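Local structure of adhesin (Neisseria meningitidis, 5MY7) at residues K42-T47 and I116-C121. The protein is an adhesin that also acts as a lysozyme inhibitor, probably helping the meningococcus to resist host lysozyme. Sequence-based numbering, arbitrary orientation.
Sequences KKVKVT and IVFKDC
Lys42 and Phe118 show how one ammonium group can serve a ring and a carbonyl at once. The cation-pi part has Lys42 NZ 3.9 Å from the centroid of the Phe118 ring, 20° off its normal and displaced toward the rim at CZ. Lys42 CE adds an off-centre CH-pi contact on the ring, and the two side chains cross at about a right angle. A turn about the CG-CD bond (chi3 70°) bends the otherwise drawn-out lysine chain and carries NZ over the ring.

The hydrogen bond runs from Lys42 NZ to Val117 O at 2.9 Å, the donor tilted 30° out of the carbonyl plane. This carbonyl thus helps hold the amine above the ring.

Apolar contact comes from the opposite side: Val44 CG2 lies over that face, while Val44 CB, 3.8 Å from Phe118 CE2, and CG1 meet the ring's CD2-CE2 side. Cys38, disulfide-bonded to Cys121, also touches Val44 and Phe118.

Val117 and Phe118 share Ile109 of strand 107-110 as backbone partner, a classic beta bulge in edge strand 116-121. The contact joins this bulge to Lys42 and the start of strand 43-50, linking the two antiparallel four-stranded sheets of the ACP-like domain.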
ATOM      1  N   LYS A  42       7.094  -3.274  13.583  1.00 24.77           N
ATOM      2  CA  LYS A  42       6.924  -4.109  12.397  1.00 22.26           C
ATOM      3  C   LYS A  42       7.527  -3.385  11.188  1.00 22.13           C
ATOM      4  O   LYS A  42       7.475  -2.138  11.057  1.00 23.93           O
ATOM      5  CB  LYS A  42       5.444  -4.451  12.138  1.00 22.81           C
ATOM      6  CG  LYS A  42       4.826  -5.307  13.231  1.00 24.50           C
ATOM      7  CD  LYS A  42       3.502  -5.953  12.857  1.00 24.45           C
ATOM      8  CE  LYS A  42       3.676  -7.040  11.837  1.00 25.92           C
ATOM      9  NZ  LYS A  42       2.339  -7.562  11.315  1.00 29.12           N
ATOM     10  N   LYS A  43       8.063  -4.173  10.275  1.00 20.62           N
ATOM     11  CA  LYS A  43       8.751  -3.680   9.069  1.00 21.17           C
ATOM     12  C   LYS A  43       8.125  -4.306   7.811  1.00 21.26           C
ATOM     13  O   LYS A  43       7.783  -5.473   7.800  1.00 21.75           O
ATOM     14  CB  LYS A  43      10.257  -4.007   9.136  1.00 24.16           C
ATOM     15  CG  LYS A  43      10.963  -3.185  10.212  1.00 29.57           C
ATOM     16  CD  LYS A  43      12.417  -3.541  10.493  1.00 40.34           C
ATOM     17  CE  LYS A  43      12.916  -2.750  11.712  1.00 48.07           C
ATOM     18  NZ  LYS A  43      12.288  -3.193  13.001  1.00 51.46           N
ATOM     19  N   VAL A  44       7.917  -3.484   6.795  1.00 18.27           N
ATOM     20  CA  VAL A  44       7.367  -3.982   5.529  1.00 18.43           C
ATOM     21  C   VAL A  44       7.941  -3.216   4.331  1.00 19.74           C
ATOM     22  O   VAL A  44       8.108  -1.972   4.411  1.00 19.91           O
ATOM     23  CB  VAL A  44       5.781  -3.958   5.560  1.00 18.23           C
ATOM     24  CG1 VAL A  44       5.198  -2.539   5.678  1.00 18.69           C
ATOM     25  CG2 VAL A  44       5.192  -4.688   4.344  1.00 18.74           C
ATOM     26  N   LYS A  45       8.190  -3.954   3.238  1.00 19.31           N
ATOM     27  CA  LYS A  45       8.664  -3.398   1.983  1.00 20.89           C
ATOM     28  C   LYS A  45       7.523  -3.497   0.962  1.00 21.15           C
ATOM     29  O   LYS A  45       6.995  -4.615   0.716  1.00 21.45           O
ATOM     30  CB  LYS A  45       9.894  -4.184   1.503  1.00 26.05           C
ATOM     31  CG  LYS A  45      10.665  -3.615   0.338  1.00 35.63           C
ATOM     32  CD  LYS A  45      11.986  -4.391   0.087  1.00 41.87           C
ATOM     33  CE  LYS A  45      11.764  -5.872  -0.329  1.00 49.71           C
ATOM     34  NZ  LYS A  45      10.779  -6.200  -1.466  1.00 45.53           N
ATOM     35  N   VAL A  46       7.207  -2.366   0.318  1.00 19.00           N
ATOM     36  CA  VAL A  46       6.102  -2.313  -0.664  1.00 19.08           C
ATOM     37  C   VAL A  46       6.605  -1.779  -1.989  1.00 19.47           C
ATOM     38  O   VAL A  46       7.311  -0.764  -2.034  1.00 21.20           O
ATOM     39  CB  VAL A  46       4.919  -1.397  -0.183  1.00 19.00           C
ATOM     40  CG1 VAL A  46       3.732  -1.434  -1.179  1.00 19.60           C
ATOM     41  CG2 VAL A  46       4.474  -1.817   1.214  1.00 18.59           C
ATOM     42  N   THR A  47       6.236  -2.479  -3.074  1.00 19.17           N
ATOM     43  CA  THR A  47       6.552  -2.115  -4.446  1.00 21.17           C
ATOM     44  C   THR A  47       5.290  -1.613  -5.152  1.00 20.50           C
ATOM     45  O   THR A  47       4.274  -2.323  -5.165  1.00 22.37           O
ATOM     46  CB  THR A  47       7.197  -3.290  -5.200  1.00 23.73           C
ATOM     47  OG1 THR A  47       8.402  -3.686  -4.521  1.00 25.86           O
ATOM     48  CG2 THR A  47       7.521  -2.900  -6.672  1.00 25.23           C
ATOM     49  N   ILE A 116      -5.963  -4.182  11.686  1.00 19.05           N
ATOM     50  CA  ILE A 116      -4.900  -3.404  11.113  1.00 20.49           C
ATOM     51  C   ILE A 116      -3.584  -4.064  11.583  1.00 21.38           C
ATOM     52  O   ILE A 116      -3.226  -3.995  12.731  1.00 30.63           O
ATOM     53  CB  ILE A 116      -4.947  -1.904  11.440  1.00 22.31           C
ATOM     54  CG1 ILE A 116      -6.345  -1.311  11.147  1.00 24.21           C
ATOM     55  CG2 ILE A 116      -3.904  -1.163  10.645  1.00 26.41           C
ATOM     56  CD1 ILE A 116      -6.645   0.048  11.809  1.00 29.97           C
ATOM     57  N   VAL A 117      -2.913  -4.753  10.681  1.00 18.05           N
ATOM     58  CA  VAL A 117      -1.699  -5.544  11.012  1.00 19.83           C
ATOM     59  C   VAL A 117      -0.392  -4.793  10.723  1.00 19.09           C
ATOM     60  O   VAL A 117       0.678  -5.215  11.195  1.00 23.41           O
ATOM     61  CB  VAL A 117      -1.702  -6.935  10.356  1.00 21.01           C
ATOM     62  CG1 VAL A 117      -2.758  -7.839  10.981  1.00 22.75           C
ATOM     63  CG2 VAL A 117      -1.852  -6.891   8.858  1.00 22.39           C
ATOM     64  N   PHE A 118      -0.432  -3.702   9.960  1.00 17.39           N
ATOM     65  CA  PHE A 118       0.694  -2.766   9.832  1.00 18.12           C
ATOM     66  C   PHE A 118       0.081  -1.364  10.036  1.00 17.62           C
ATOM     67  O   PHE A 118      -0.680  -0.870   9.153  1.00 17.95           O
ATOM     68  CB  PHE A 118       1.374  -2.890   8.455  1.00 17.51           C
ATOM     69  CG  PHE A 118       2.066  -4.243   8.241  1.00 17.86           C
ATOM     70  CD1 PHE A 118       1.352  -5.339   7.758  1.00 18.82           C
ATOM     71  CD2 PHE A 118       3.423  -4.435   8.556  1.00 19.03           C
ATOM     72  CE1 PHE A 118       1.951  -6.579   7.601  1.00 18.33           C
ATOM     73  CE2 PHE A 118       3.993  -5.691   8.389  1.00 19.39           C
ATOM     74  CZ  PHE A 118       3.275  -6.753   7.922  1.00 18.74           C
ATOM     75  N   LYS A 119       0.375  -0.758  11.179  1.00 20.28           N
ATOM     76  CA  LYS A 119      -0.332   0.466  11.635  1.00 21.60           C
ATOM     77  C   LYS A 119       0.654   1.630  11.711  1.00 22.66           C
ATOM     78  O   LYS A 119       1.802   1.463  12.181  1.00 23.53           O
ATOM     79  CB  LYS A 119      -1.086   0.206  12.979  1.00 26.52           C
ATOM     80  CG  LYS A 119      -1.980   1.355  13.388  1.00 32.21           C
ATOM     81  CD  LYS A 119      -2.940   0.945  14.506  1.00 40.20           C
ATOM     82  CE  LYS A 119      -3.706   2.173  14.959  1.00 50.05           C
ATOM     83  NZ  LYS A 119      -4.419   2.840  13.823  1.00 55.87           N
ATOM     84  N   ASP A 120       0.249   2.804  11.210  1.00 24.84           N
ATOM     85  CA  ASP A 120       1.073   4.038  11.368  1.00 26.82           C
ATOM     86  C   ASP A 120       2.500   3.859  10.824  1.00 24.48           C
ATOM     87  O   ASP A 120       3.505   4.221  11.472  1.00 28.64           O
ATOM     88  CB  ASP A 120       1.170   4.501  12.846  1.00 30.97           C
ATOM     89  CG  ASP A 120      -0.117   5.012  13.425  1.00 38.17           C
ATOM     90  OD1 ASP A 120      -1.108   5.223  12.701  1.00 43.49           O
ATOM     91  OD2 ASP A 120      -0.105   5.245  14.656  1.00 47.15           O
ATOM     92  N   CYS A 121       2.561   3.359   9.600  1.00 22.71           N
ATOM     93  CA  CYS A 121       3.843   3.087   8.945  1.00 22.60           C
ATOM     94  C   CYS A 121       4.432   4.350   8.281  1.00 23.92           C
ATOM     95  O   CYS A 121       3.712   5.054   7.557  1.00 25.73           O
ATOM     96  CB  CYS A 121       3.686   2.015   7.891  1.00 20.00           C
ATOM     97  SG  CYS A 121       2.982   0.458   8.430  1.00 21.79           S
TER